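Local atomic coordinates of cortical-lytic enzyme (PDB entry 4S3J), a protein that cleaves partially degraded spore-cortex peptidoglycan during germination, acting as an N-acetylglucosaminidase that recognises the muramic acid delta-lactam of spore walls. Residues Ile108-Pro113 with Ala137-Glu142; Gly147-Pro152 with Asn197-Asn202; Leu171-Ile176 with Phe217-Val222; Phe181-Thr186 with Ser221-Asp226; Thr249-Lys254 with Glu265-Lys270. All coordinates share one frame; numbering follows the deposited sequence.

Overall arrangement
From the N terminus, interaction 1 pairs the barrel strands 104-111 and 135-143, closing a loop that holds helix 120-129. Interaction 2 crosses interactions 3 and 4. It brings the segment after strand 135-143 to helix 193-210, while interaction 3 pairs strand 168-177 with strand 214-218. Interaction 4 ends on the same part of the chain as interaction 3, sharing Ser221 and Val222; it joins the start of helix 183-191 to the loop before helix 227-240. Interaction 5 follows in series, closing a short loop between strand 246-251 and helix 269-275. Interactions 1, 3 and 5 reach neighbouring barrel strands.

Interaction 1: residues Ile108-Pro113 with Ala137-Glu142; sequences IAYLQP and AYFSFE
Strands 104-111 and 135-143 run parallel here as the first two strands of the TIM barrel, with Tyr110 bridged to Ala137 and Leu111 to Tyr138. The backbone bonds alternate along the pair: Ala137 N to Ala109 O at 2.9 Å, Leu111 N to Ala137 O, and Phe139 N to Leu111 O at 2.8 Å. The side chains divide between two faces. On one, Tyr110 CG stands anti to its carbonyl carbon, which turns a ring face to the Ala137 methyl; CB lies 3.6 Å from the ring centroid and 17° off the normal, a CH-pi contact. On the other, Tyr138 has CG anti to the backbone N, and an edge of its ring meets the neighbouring chain: CE1 touches Pro113 CD at 3.4 Å, and Leu111 O lies in the ring plane 3.6 Å from CD1. Phe139, also with CG anti to its N (chi1 -168°), runs alongside Gln112; Gln112 NE2 is 3.9 Å from Phe139 CD1, the amide and ring planes 88° apart. Trp408 meets Phe139 edge-to-face and also packs on Tyr110, and the Phe139 side chain lies about 6 Å from that of Glu220, the probable proton donor. Tyr138 OH bonds to Thr153 O and Gln112 OE1 to Lys409, so these two oxygens are satisfied outside the pair, and the contact itself rests on backbone hydrogen bonds and apolar ring packing.

Interaction 2: residues Gly147-Pro152 with Asn197-Asn202; sequences GTLKEP and NKFITN
On the outer side of the TIM barrel, helix 193-210, which leads into strand 214-218, receives the segment that follows barrel strand 135-143, and the contact centres on Gly147. Asn202 CG stands anti to its carbonyl carbon, and Asn202 ND2 donates to Gly147 O at 2.8 Å. Gly147 O lies in the plane of that amide, whereas the donor sits 41° above the carbonyl plane, so the bond misses the lone-pair direction. Phe199, with CG anti to N, turns an edge to the same oxygen: CD1 is 3.5 Å from Gly147 O, which lies in the ring plane. The Leu149 and Phe199 side chains cross at about a right angle, Leu149 CD2 meeting Phe199 CE1 at 3.6 Å. Thr148 runs side by side with both Asn202 and the extended Lys198, its CG2 lying 3.8 Å from Asn202 ND2, while Lys198 NZ bonds Asp146 O and Thr148 OG1 bonds Asp146 OD1. Gly147 O also takes a CA-H...O contact from Phe199 CA, at 3.2 Å.

Interaction 3: residues Leu171-Ile176 with Phe217-Val222; sequences LVITNI and FDFESV
Backbone pairing comes first: Ile173 is bridged in parallel to Phe217, and Asp218 N donates to Ile173 O at 2.9 Å, in the carbonyl plane. Beyond it, Asn175, its CG in the crowded position between N and carbonyl carbon (chi1 61°), grips both polar backbone atoms of Glu220: OD1 accepts from Glu220 N at 3.0 Å, and ND2 donates to Glu220 O at 2.9 Å and 165°. The two bonds set the amide's rotation, ND2 having Ser182 O as a further partner, and hold the backbone of Glu220, the probable proton donor, consistent with a second-shell role. Between acids, Asp218 OD1 lies 2.6 Å from Glu220 OE2, close enough that one group probably holds a proton; the pair matches the end of the family 18 signature. Apolar contacts join Ile173 CD1 to Phe217 CE1 and Asn175 CB to Phe219 CD1, both at 3.8 Å. Strand 135-143 flanks strand 168-177, helix 227-240 packs on Phe217 and Phe219, and helix 183-191 touches Asn175, Phe219 and Val222.

Interaction 4: residues Phe181-Thr186 with Ser221-Asp226; sequences FSADLT and SVAPED
This is a packing contact whose polar links run through two waters, at the catalytic end of the barrel, between the start of helix 183-191 and the loop from strand 214-218 to helix 227-240. One water holds four bonds: it donates to Ala183 O and to Asp226 OD2 (2.7 Å), and accepts from Thr186 OG1 (2.8 Å) and Ala223 N (3.0 Å). A second water joins Phe181 O to Ser221 OG. Ala183 CB lies 3.1 Å from Ser221 O, and the Val222 and Thr186 side chains cross at about a right angle, Val222 CG2 lying 4.0 Å from Thr186 OG1. Ser182 N-caps the helix, its OG accepting from Leu185 N at 3.1 Å while also bonded to Glu177. Asp226 is fixed from outside by a salt bridge to Arg191 and a bond to Ser187. With two donated and two accepted bonds, the first water's hydrogen-bonding capacity is fully used; it links a helix carbonyl, the Thr186 hydroxyl, a loop N-H and a carboxylate, and the carbonyl and the carboxylate also have Ser187 as partner.

Interaction 5: residues Thr249-Lys254 with Glu265-Lys270; sequences TTLVPK and EAHDYK
Tyr269, His267 and Lys254 bury the most surface here. The Tyr269 ring lies with one face under Leu251, whose CD1 sits 4.0 Å from the ring centroid and 12° off the normal, a CH-pi contact. Tyr269 OH donates to Val252 O at 2.6 Å, on a lone pair of that carbonyl, and takes a weak bond from Lys254 N at 3.1 Å. His267 presents its ring edge to the same chain: Val252 N donates to ND1 at 3.0 Å, nearly straight at 164° and within the ring plane. As ND1 is an acceptor and NE2 bonds to Phe219 O, the imidazole is probably neutral, its proton on NE2, and its rotation is set from both sides. The Leu251 side chain slides past His267 in the opposite direction, Leu251 CD2 3.8 Å from His267 CB. The contact lies at the C-terminal end of strand 246-251 of the TIM barrel, in its connection to helix 269-275, near the active site; the Thr250 side chain is about 4 Å from that of Glu220, the probable proton donor. Lys254 runs antiparallel to Tyr269, its chain bent at chi3 (-147°), so that CE passes Tyr269 CE1 and NZ reaches His267 O at 2.7 Å, from above the carbonyl plane. NZ also bonds to Phe264 O and donates to a water that accepts from Tyr269 N.

Interaction 1: residues Ile108-Pro113 with Ala137-Glu142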
# COMPACT_ATOMS: atom_id res chain seq x y z
N ILE A 108 -1.94 -7.18 2.09
CA ILE A 108 -1.91 -6.91 3.51
C ILE A 108 -2.41 -5.50 3.74
O ILE A 108 -2.16 -4.64 2.91
CB ILE A 108 -0.50 -7.01 4.11
CG1 ILE A 108 0.13 -8.37 3.80
CG2 ILE A 108 -0.53 -6.71 5.62
CD1 ILE A 108 1.62 -8.36 3.99
N ALA A 109 -3.13 -5.27 4.83
CA ALA A 109 -3.36 -3.90 5.30
C ALA A 109 -3.10 -3.78 6.79
O ALA A 109 -3.48 -4.65 7.57
CB ALA A 109 -4.76 -3.44 4.99
N TYR A 110 -2.47 -2.68 7.19
CA TYR A 110 -2.17 -2.38 8.57
C TYR A 110 -3.25 -1.52 9.20
O TYR A 110 -3.78 -0.63 8.55
CB TYR A 110 -0.81 -1.67 8.69
CG TYR A 110 0.37 -2.62 8.57
CD1 TYR A 110 0.80 -3.09 7.34
CD2 TYR A 110 1.03 -3.06 9.72
CE1 TYR A 110 1.87 -3.97 7.25
CE2 TYR A 110 2.11 -3.95 9.62
CZ TYR A 110 2.52 -4.40 8.38
OH TYR A 110 3.58 -5.30 8.23
N LEU A 111 -3.53 -1.78 10.48
CA LEU A 111 -4.46 -1.00 11.29
C LEU A 111 -3.69 -0.45 12.47
O LEU A 111 -3.07 -1.23 13.19
CB LEU A 111 -5.62 -1.88 11.79
CG LEU A 111 -6.58 -1.31 12.82
CD1 LEU A 111 -7.42 -0.20 12.20
CD2 LEU A 111 -7.49 -2.38 13.42
N GLN A 112 -3.73 0.86 12.67
CA GLN A 112 -3.01 1.50 13.76
C GLN A 112 -3.88 2.54 14.42
O GLN A 112 -3.84 3.70 14.03
CB GLN A 112 -1.72 2.16 13.25
CG GLN A 112 -0.92 2.81 14.37
CD GLN A 112 0.10 3.82 13.88
OE1 GLN A 112 -0.19 4.65 13.01
NE2 GLN A 112 1.31 3.75 14.43
N PRO A 113 -4.66 2.14 15.44
CA PRO A 113 -5.52 3.13 16.10
C PRO A 113 -4.74 4.10 16.98
O PRO A 113 -3.61 3.80 17.38
CB PRO A 113 -6.47 2.26 16.94
CG PRO A 113 -6.34 0.89 16.39
CD PRO A 113 -4.92 0.78 15.93
N ALA A 137 -3.14 -6.70 9.60
CA ALA A 137 -2.03 -6.47 10.52
C ALA A 137 -2.34 -5.41 11.55
O ALA A 137 -2.23 -4.21 11.27
CB ALA A 137 -0.78 -6.06 9.75
N TYR A 138 -2.70 -5.84 12.76
CA TYR A 138 -3.00 -4.91 13.84
C TYR A 138 -1.71 -4.46 14.52
O TYR A 138 -1.02 -5.23 15.19
CB TYR A 138 -4.00 -5.56 14.81
CG TYR A 138 -4.54 -4.64 15.90
CD1 TYR A 138 -4.35 -3.27 15.85
CD2 TYR A 138 -5.21 -5.16 16.99
CE1 TYR A 138 -4.83 -2.45 16.85
CE2 TYR A 138 -5.71 -4.33 17.98
CZ TYR A 138 -5.51 -3.00 17.92
OH TYR A 138 -5.99 -2.17 18.92
N PHE A 139 -1.39 -3.19 14.32
CA PHE A 139 -0.15 -2.60 14.77
C PHE A 139 -0.35 -1.97 16.15
O PHE A 139 -1.12 -1.00 16.24
CB PHE A 139 0.31 -1.53 13.77
CG PHE A 139 1.73 -1.05 13.98
CD1 PHE A 139 2.01 -0.09 14.93
CD2 PHE A 139 2.76 -1.53 13.19
CE1 PHE A 139 3.33 0.36 15.12
CE2 PHE A 139 4.05 -1.08 13.37
CZ PHE A 139 4.33 -0.14 14.32
N SER A 140 0.28 -2.45 17.24
CA SER A 140 1.16 -3.63 17.31
C SER A 140 1.18 -4.18 18.74
O SER A 140 0.66 -3.56 19.65
CB SER A 140 2.60 -3.27 16.91
OG SER A 140 3.22 -2.52 17.94
N PHE A 141 1.76 -5.36 18.90
CA PHE A 141 2.18 -5.89 20.20
C PHE A 141 3.60 -5.41 20.44
O PHE A 141 4.47 -5.66 19.61
CB PHE A 141 2.16 -7.41 20.21
CG PHE A 141 0.79 -8.02 20.21
CD1 PHE A 141 -0.02 -7.94 19.07
CD2 PHE A 141 0.32 -8.72 21.31
CE1 PHE A 141 -1.26 -8.52 19.06
CE2 PHE A 141 -0.94 -9.31 21.29
CZ PHE A 141 -1.73 -9.21 20.16
N GLU A 142 3.85 -4.75 21.57
CA GLU A 142 5.18 -4.24 21.87
C GLU A 142 5.94 -5.24 22.74
O GLU A 142 5.44 -5.66 23.77
CB GLU A 142 5.09 -2.87 22.56
CG GLU A 142 4.37 -1.86 21.65
CD GLU A 142 4.23 -0.45 22.21
OE1 GLU A 142 4.54 -0.23 23.40
OE2 GLU A 142 3.78 0.44 21.45

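Interaction 2: residues Gly147-Pro152 with Asn197-Asn202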
# COMPACT_ATOMS: atom_id res chain seq x y z
N GLY A 147 10.47 -10.43 28.13
CA GLY A 147 10.05 -11.42 27.16
C GLY A 147 8.55 -11.60 27.05
O GLY A 147 8.09 -12.61 26.54
N THR A 148 7.79 -10.64 27.56
CA THR A 148 6.34 -10.65 27.41
C THR A 148 5.97 -9.60 26.36
O THR A 148 6.84 -8.86 25.88
CB THR A 148 5.60 -10.36 28.75
OG1 THR A 148 5.85 -9.01 29.18
CG2 THR A 148 6.02 -11.36 29.83
N LEU A 149 4.69 -9.55 26.01
CA LEU A 149 4.15 -8.62 25.02
C LEU A 149 3.10 -7.71 25.65
O LEU A 149 2.29 -8.17 26.46
CB LEU A 149 3.52 -9.39 23.86
CG LEU A 149 4.39 -10.33 23.00
CD1 LEU A 149 3.53 -11.20 22.07
CD2 LEU A 149 5.38 -9.54 22.16
N LYS A 150 3.11 -6.45 25.25
CA LYS A 150 2.01 -5.53 25.54
C LYS A 150 0.95 -5.67 24.45
O LYS A 150 1.22 -5.35 23.29
CB LYS A 150 2.49 -4.09 25.57
CG LYS A 150 1.43 -3.10 26.00
CD LYS A 150 1.90 -1.67 25.90
CE LYS A 150 0.75 -0.71 26.18
NZ LYS A 150 1.17 0.71 26.07
N GLU A 151 -0.23 -6.15 24.82
CA GLU A 151 -1.31 -6.35 23.85
C GLU A 151 -2.03 -5.04 23.58
O GLU A 151 -2.36 -4.31 24.52
CB GLU A 151 -2.32 -7.37 24.36
CG GLU A 151 -1.79 -8.76 24.58
CD GLU A 151 -2.89 -9.81 24.62
OE1 GLU A 151 -4.06 -9.47 24.33
OE2 GLU A 151 -2.58 -10.97 24.95
N PRO A 152 -2.31 -4.75 22.30
CA PRO A 152 -3.14 -3.58 21.97
C PRO A 152 -4.62 -3.81 22.28
O PRO A 152 -5.05 -4.95 22.41
CB PRO A 152 -2.92 -3.40 20.48
CG PRO A 152 -2.58 -4.75 19.98
CD PRO A 152 -1.82 -5.42 21.09
N ASN A 197 14.02 -17.26 24.94
CA ASN A 197 13.26 -18.50 24.95
C ASN A 197 11.85 -18.28 25.49
O ASN A 197 10.86 -18.79 24.94
CB ASN A 197 13.98 -19.56 25.79
CG ASN A 197 13.21 -20.86 25.89
OD1 ASN A 197 12.95 -21.51 24.89
ND2 ASN A 197 12.81 -21.22 27.11
N LYS A 198 11.76 -17.49 26.55
CA LYS A 198 10.47 -17.11 27.14
C LYS A 198 9.65 -16.29 26.16
O LYS A 198 8.44 -16.48 26.03
CB LYS A 198 10.69 -16.30 28.42
CG LYS A 198 9.40 -15.80 29.08
CD LYS A 198 9.66 -15.16 30.44
CE LYS A 198 8.40 -14.49 30.98
NZ LYS A 198 8.68 -13.47 32.04
N PHE A 199 10.33 -15.39 25.47
CA PHE A 199 9.71 -14.52 24.47
C PHE A 199 9.05 -15.34 23.37
O PHE A 199 7.87 -15.12 23.04
CB PHE A 199 10.79 -13.58 23.89
CG PHE A 199 10.27 -12.48 22.98
CD1 PHE A 199 9.23 -11.65 23.37
CD2 PHE A 199 10.88 -12.25 21.77
CE1 PHE A 199 8.78 -10.63 22.54
CE2 PHE A 199 10.44 -11.23 20.93
CZ PHE A 199 9.40 -10.41 21.34
N ILE A 200 9.79 -16.28 22.80
CA ILE A 200 9.25 -17.09 21.71
C ILE A 200 8.08 -17.93 22.22
O ILE A 200 7.08 -18.09 21.54
CB ILE A 200 10.34 -17.99 21.08
CG1 ILE A 200 11.41 -17.12 20.43
CG2 ILE A 200 9.73 -18.94 20.05
CD1 ILE A 200 12.61 -17.87 19.92
N THR A 201 8.21 -18.47 23.43
CA THR A 201 7.11 -19.22 24.02
C THR A 201 5.85 -18.36 24.14
O THR A 201 4.76 -18.80 23.77
CB THR A 201 7.51 -19.75 25.42
OG1 THR A 201 8.54 -20.74 25.25
CG2 THR A 201 6.34 -20.39 26.12
N ASN A 202 6.00 -17.12 24.60
CA ASN A 202 4.85 -16.23 24.77
C ASN A 202 4.23 -15.82 23.43
O ASN A 202 3.01 -15.65 23.33
CB ASN A 202 5.23 -14.97 25.55
CG ASN A 202 5.40 -15.24 27.03
OD1 ASN A 202 4.72 -16.09 27.60
ND2 ASN A 202 6.32 -14.52 27.66

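Interaction 3: residues Leu171-Ile176 with Phe217-Val222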
# COMPACT_ATOMS: atom_id res chain seq x y z
N LEU A 171 0.23 -11.47 13.82
CA LEU A 171 0.73 -11.07 15.13
C LEU A 171 1.89 -10.13 14.88
O LEU A 171 3.01 -10.57 14.59
CB LEU A 171 1.15 -12.30 15.94
CG LEU A 171 1.86 -12.03 17.28
CD1 LEU A 171 1.13 -11.03 18.13
CD2 LEU A 171 2.03 -13.32 18.07
N VAL A 172 1.62 -8.83 14.94
CA VAL A 172 2.63 -7.84 14.66
C VAL A 172 3.37 -7.44 15.92
O VAL A 172 2.79 -6.89 16.84
CB VAL A 172 2.00 -6.56 14.03
CG1 VAL A 172 3.07 -5.54 13.72
CG2 VAL A 172 1.20 -6.90 12.76
N ILE A 173 4.66 -7.74 15.96
CA ILE A 173 5.49 -7.49 17.13
C ILE A 173 6.54 -6.43 16.83
O ILE A 173 7.33 -6.58 15.89
CB ILE A 173 6.17 -8.80 17.59
CG1 ILE A 173 5.11 -9.83 17.96
CG2 ILE A 173 7.06 -8.56 18.81
CD1 ILE A 173 5.60 -11.25 17.91
N THR A 174 6.58 -5.39 17.66
CA THR A 174 7.54 -4.30 17.49
C THR A 174 8.50 -4.18 18.67
O THR A 174 8.18 -4.59 19.79
CB THR A 174 6.84 -2.92 17.34
OG1 THR A 174 5.93 -2.70 18.42
CG2 THR A 174 6.05 -2.86 16.04
N ASN A 175 9.65 -3.57 18.41
CA ASN A 175 10.57 -3.23 19.50
C ASN A 175 10.42 -1.75 19.89
O ASN A 175 11.39 -0.98 19.88
CB ASN A 175 12.02 -3.53 19.10
CG ASN A 175 12.47 -2.73 17.91
OD1 ASN A 175 11.70 -2.52 16.96
ND2 ASN A 175 13.73 -2.30 17.93
N ILE A 176 9.19 -1.37 20.20
CA ILE A 176 8.87 -0.01 20.65
C ILE A 176 8.86 0.08 22.16
O ILE A 176 8.26 -0.76 22.84
CB ILE A 176 7.53 0.44 20.09
CG1 ILE A 176 7.64 0.59 18.58
CG2 ILE A 176 7.11 1.76 20.72
CD1 ILE A 176 6.31 0.79 17.86
N PHE A 217 7.58 -9.69 12.57
CA PHE A 217 8.47 -8.81 13.32
C PHE A 217 8.75 -7.52 12.57
O PHE A 217 9.25 -7.52 11.42
CB PHE A 217 9.77 -9.53 13.65
CG PHE A 217 9.58 -10.68 14.56
CD1 PHE A 217 9.43 -10.48 15.92
CD2 PHE A 217 9.55 -11.98 14.07
CE1 PHE A 217 9.23 -11.53 16.77
CE2 PHE A 217 9.36 -13.05 14.93
CZ PHE A 217 9.20 -12.82 16.28
N ASP A 218 8.34 -6.43 13.20
CA ASP A 218 8.71 -5.11 12.76
C ASP A 218 9.70 -4.55 13.78
O ASP A 218 9.33 -3.79 14.66
CB ASP A 218 7.50 -4.20 12.62
CG ASP A 218 7.87 -2.82 12.13
OD1 ASP A 218 9.00 -2.66 11.61
OD2 ASP A 218 7.03 -1.90 12.24
N PHE A 219 10.95 -5.00 13.67
CA PHE A 219 12.05 -4.50 14.49
C PHE A 219 12.81 -3.46 13.68
O PHE A 219 13.35 -3.77 12.59
CB PHE A 219 13.00 -5.64 14.92
CG PHE A 219 12.45 -6.56 16.00
CD1 PHE A 219 11.26 -6.30 16.65
CD2 PHE A 219 13.16 -7.70 16.36
CE1 PHE A 219 10.79 -7.14 17.65
CE2 PHE A 219 12.70 -8.54 17.35
CZ PHE A 219 11.51 -8.26 18.00
N GLU A 220 12.82 -2.22 14.14
CA GLU A 220 13.54 -1.13 13.48
C GLU A 220 14.48 -0.44 14.47
O GLU A 220 14.34 -0.60 15.68
CB GLU A 220 12.56 -0.14 12.87
CG GLU A 220 11.67 -0.79 11.82
CD GLU A 220 10.70 0.17 11.19
OE1 GLU A 220 11.08 1.32 10.89
OE2 GLU A 220 9.52 -0.22 11.02
N SER A 221 15.43 0.32 13.94
CA SER A 221 16.49 0.94 14.75
C SER A 221 17.23 -0.10 15.56
O SER A 221 17.59 0.13 16.72
CB SER A 221 15.93 2.02 15.68
OG SER A 221 15.30 3.04 14.94
N VAL A 222 17.43 -1.26 14.95
CA VAL A 222 18.23 -2.32 15.55
C VAL A 222 19.71 -1.96 15.40
O VAL A 222 20.13 -1.52 14.34
CB VAL A 222 17.92 -3.67 14.89
CG1 VAL A 222 18.81 -4.80 15.42
CG2 VAL A 222 16.45 -4.02 15.07

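Interaction 4: residues Phe181-Thr186 with Ser221-Asp226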
# COMPACT_ATOMS: atom_id res chain seq x y z
N PHE A 181 11.03 3.27 18.54
CA PHE A 181 11.80 2.06 18.29
C PHE A 181 13.09 2.09 19.09
O PHE A 181 13.75 3.13 19.20
CB PHE A 181 12.12 1.88 16.80
CG PHE A 181 10.92 1.49 15.95
CD1 PHE A 181 10.39 0.22 16.05
CD2 PHE A 181 10.36 2.38 15.05
CE1 PHE A 181 9.31 -0.18 15.27
CE2 PHE A 181 9.26 1.99 14.25
CZ PHE A 181 8.74 0.71 14.37
N SER A 182 13.44 0.95 19.68
CA SER A 182 14.51 0.91 20.67
C SER A 182 15.56 -0.15 20.39
O SER A 182 15.29 -1.33 20.50
CB SER A 182 13.91 0.64 22.04
OG SER A 182 14.92 0.41 23.02
N ALA A 183 16.77 0.29 20.05
CA ALA A 183 17.91 -0.62 19.90
C ALA A 183 18.22 -1.36 21.21
O ALA A 183 18.68 -2.51 21.19
CB ALA A 183 19.13 0.14 19.43
N ASP A 184 18.04 -0.68 22.34
CA ASP A 184 18.37 -1.29 23.63
C ASP A 184 17.47 -2.48 23.92
O ASP A 184 17.91 -3.50 24.46
CB ASP A 184 18.26 -0.27 24.77
CG ASP A 184 19.33 0.80 24.71
OD1 ASP A 184 20.36 0.56 24.05
OD2 ASP A 184 19.14 1.86 25.34
N LEU A 185 16.20 -2.37 23.55
CA LEU A 185 15.25 -3.46 23.73
C LEU A 185 15.64 -4.70 22.91
O LEU A 185 15.66 -5.80 23.44
CB LEU A 185 13.84 -3.00 23.36
CG LEU A 185 12.70 -4.01 23.33
CD1 LEU A 185 12.55 -4.78 24.64
CD2 LEU A 185 11.40 -3.27 22.98
N THR A 186 15.94 -4.54 21.62
CA THR A 186 16.35 -5.69 20.83
C THR A 186 17.69 -6.25 21.28
O THR A 186 17.93 -7.43 21.14
CB THR A 186 16.38 -5.39 19.29
OG1 THR A 186 16.73 -4.02 19.07
CG2 THR A 186 15.02 -5.62 18.68
N SER A 221 15.43 0.32 13.94
CA SER A 221 16.49 0.94 14.75
C SER A 221 17.23 -0.10 15.56
O SER A 221 17.59 0.13 16.72
CB SER A 221 15.93 2.02 15.68
OG SER A 221 15.30 3.04 14.94
N VAL A 222 17.43 -1.26 14.95
CA VAL A 222 18.23 -2.32 15.55
C VAL A 222 19.71 -1.96 15.40
O VAL A 222 20.13 -1.52 14.34
CB VAL A 222 17.92 -3.67 14.89
CG1 VAL A 222 18.81 -4.80 15.42
CG2 VAL A 222 16.45 -4.02 15.07
N ALA A 223 20.49 -2.14 16.46
CA ALA A 223 21.92 -1.86 16.40
C ALA A 223 22.62 -2.70 15.31
O ALA A 223 22.31 -3.87 15.15
CB ALA A 223 22.57 -2.14 17.74
N PRO A 224 23.58 -2.11 14.58
CA PRO A 224 24.32 -2.88 13.56
C PRO A 224 25.00 -4.13 14.12
O PRO A 224 25.15 -5.13 13.42
CB PRO A 224 25.38 -1.89 13.07
CG PRO A 224 24.98 -0.58 13.53
CD PRO A 224 24.05 -0.72 14.67
N GLU A 225 25.41 -4.07 15.38
CA GLU A 225 26.11 -5.19 16.00
C GLU A 225 25.18 -6.38 16.22
O GLU A 225 25.63 -7.48 16.52
CB GLU A 225 26.73 -4.75 17.33
CG GLU A 225 27.85 -3.72 17.20
CD GLU A 225 27.37 -2.27 17.13
OE1 GLU A 225 26.16 -2.00 17.25
OE2 GLU A 225 28.24 -1.39 16.93
N ASP A 226 23.87 -6.16 16.08
CA ASP A 226 22.87 -7.20 16.29
C ASP A 226 22.35 -7.80 14.98
O ASP A 226 21.38 -8.55 15.00
CB ASP A 226 21.70 -6.64 17.10
CG ASP A 226 22.04 -6.46 18.56
OD1 ASP A 226 22.94 -7.18 19.04
OD2 ASP A 226 21.40 -5.61 19.23
O HOH W 1 14.15 5.08 16.75
O HOH W 2 19.53 -3.64 18.82

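Interaction 5: residues Thr249-Lys254 with Glu265-Lys270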
# COMPACT_ATOMS: atom_id res chain seq x y z
N THR A 249 8.70 -10.46 8.16
CA THR A 249 9.41 -9.31 8.71
C THR A 249 9.23 -8.04 7.89
O THR A 249 8.94 -8.10 6.68
CB THR A 249 10.91 -9.56 8.79
OG1 THR A 249 11.38 -9.89 7.48
CG2 THR A 249 11.24 -10.68 9.80
N THR A 250 9.44 -6.91 8.56
CA THR A 250 9.53 -5.61 7.91
C THR A 250 10.98 -5.28 7.55
O THR A 250 11.88 -5.44 8.37
CB THR A 250 8.96 -4.49 8.82
OG1 THR A 250 7.55 -4.69 8.97
CG2 THR A 250 9.23 -3.11 8.23
N LEU A 251 11.18 -4.80 6.34
CA LEU A 251 12.49 -4.35 5.86
C LEU A 251 12.46 -2.89 5.42
O LEU A 251 11.55 -2.47 4.68
CB LEU A 251 12.97 -5.22 4.69
CG LEU A 251 13.35 -6.68 4.96
CD1 LEU A 251 13.62 -7.38 3.62
CD2 LEU A 251 14.53 -6.79 5.90
N VAL A 252 13.47 -2.13 5.81
CA VAL A 252 13.67 -0.81 5.23
C VAL A 252 14.04 -0.98 3.75
O VAL A 252 14.63 -2.01 3.37
CB VAL A 252 14.77 0.00 5.96
CG1 VAL A 252 14.33 0.36 7.38
CG2 VAL A 252 16.09 -0.76 5.96
N PRO A 253 13.68 0.01 2.92
CA PRO A 253 14.00 -0.04 1.49
C PRO A 253 15.49 0.19 1.25
O PRO A 253 16.08 1.10 1.85
CB PRO A 253 13.17 1.11 0.91
CG PRO A 253 13.03 2.06 2.03
CD PRO A 253 12.91 1.22 3.27
N LYS A 254 16.08 -0.65 0.41
CA LYS A 254 17.48 -0.56 -0.00
C LYS A 254 17.62 -0.71 -1.51
O LYS A 254 16.83 -1.41 -2.12
CB LYS A 254 18.32 -1.65 0.67
CG LYS A 254 18.55 -1.44 2.15
CD LYS A 254 19.66 -2.36 2.68
CE LYS A 254 19.40 -2.80 4.12
NZ LYS A 254 20.50 -3.68 4.68
N GLU A 265 22.25 -1.79 8.48
CA GLU A 265 22.92 -3.08 8.43
C GLU A 265 22.10 -4.20 9.03
O GLU A 265 22.12 -5.31 8.52
CB GLU A 265 24.27 -3.04 9.16
CG GLU A 265 25.27 -2.05 8.60
CD GLU A 265 26.62 -2.15 9.28
OE1 GLU A 265 26.89 -3.18 9.94
OE2 GLU A 265 27.42 -1.20 9.17
N ALA A 266 21.35 -3.91 10.08
CA ALA A 266 20.64 -4.96 10.80
C ALA A 266 19.50 -5.56 9.99
O ALA A 266 18.98 -6.60 10.38
CB ALA A 266 20.10 -4.41 12.11
N HIS A 267 19.12 -4.93 8.88
CA HIS A 267 18.11 -5.52 8.00
C HIS A 267 18.82 -6.24 6.84
O HIS A 267 19.08 -5.67 5.78
CB HIS A 267 17.13 -4.47 7.48
CG HIS A 267 16.07 -4.12 8.47
ND1 HIS A 267 14.94 -3.39 8.13
CD2 HIS A 267 15.94 -4.38 9.79
CE1 HIS A 267 14.19 -3.23 9.19
NE2 HIS A 267 14.77 -3.82 10.23
N ASP A 268 19.11 -7.51 7.08
CA ASP A 268 19.91 -8.33 6.19
C ASP A 268 19.00 -9.00 5.17
O ASP A 268 18.39 -10.04 5.45
CB ASP A 268 20.68 -9.36 7.03
CG ASP A 268 21.75 -10.12 6.25
OD1 ASP A 268 21.62 -10.30 5.01
OD2 ASP A 268 22.75 -10.54 6.91
N TYR A 269 18.89 -8.39 3.99
CA TYR A 269 17.96 -8.86 2.97
C TYR A 269 18.20 -10.34 2.63
O TYR A 269 17.27 -11.14 2.65
CB TYR A 269 18.10 -8.01 1.69
CG TYR A 269 17.21 -6.77 1.59
CD1 TYR A 269 17.12 -5.84 2.62
CD2 TYR A 269 16.51 -6.51 0.41
CE1 TYR A 269 16.32 -4.71 2.50
CE2 TYR A 269 15.71 -5.40 0.29
CZ TYR A 269 15.62 -4.49 1.31
OH TYR A 269 14.83 -3.37 1.16
N LYS A 270 19.46 -10.70 2.37
CA LYS A 270 19.79 -12.05 1.93
C LYS A 270 19.48 -13.07 3.01
O LYS A 270 18.86 -14.09 2.76
CB LYS A 270 21.28 -12.13 1.57
CG LYS A 270 21.70 -13.42 0.87
CD LYS A 270 23.20 -13.39 0.59
CE LYS A 270 23.58 -12.42 -0.52
NZ LYS A 270 25.05 -12.37 -0.70
O HOH W 3 20.78 -6.15 2.64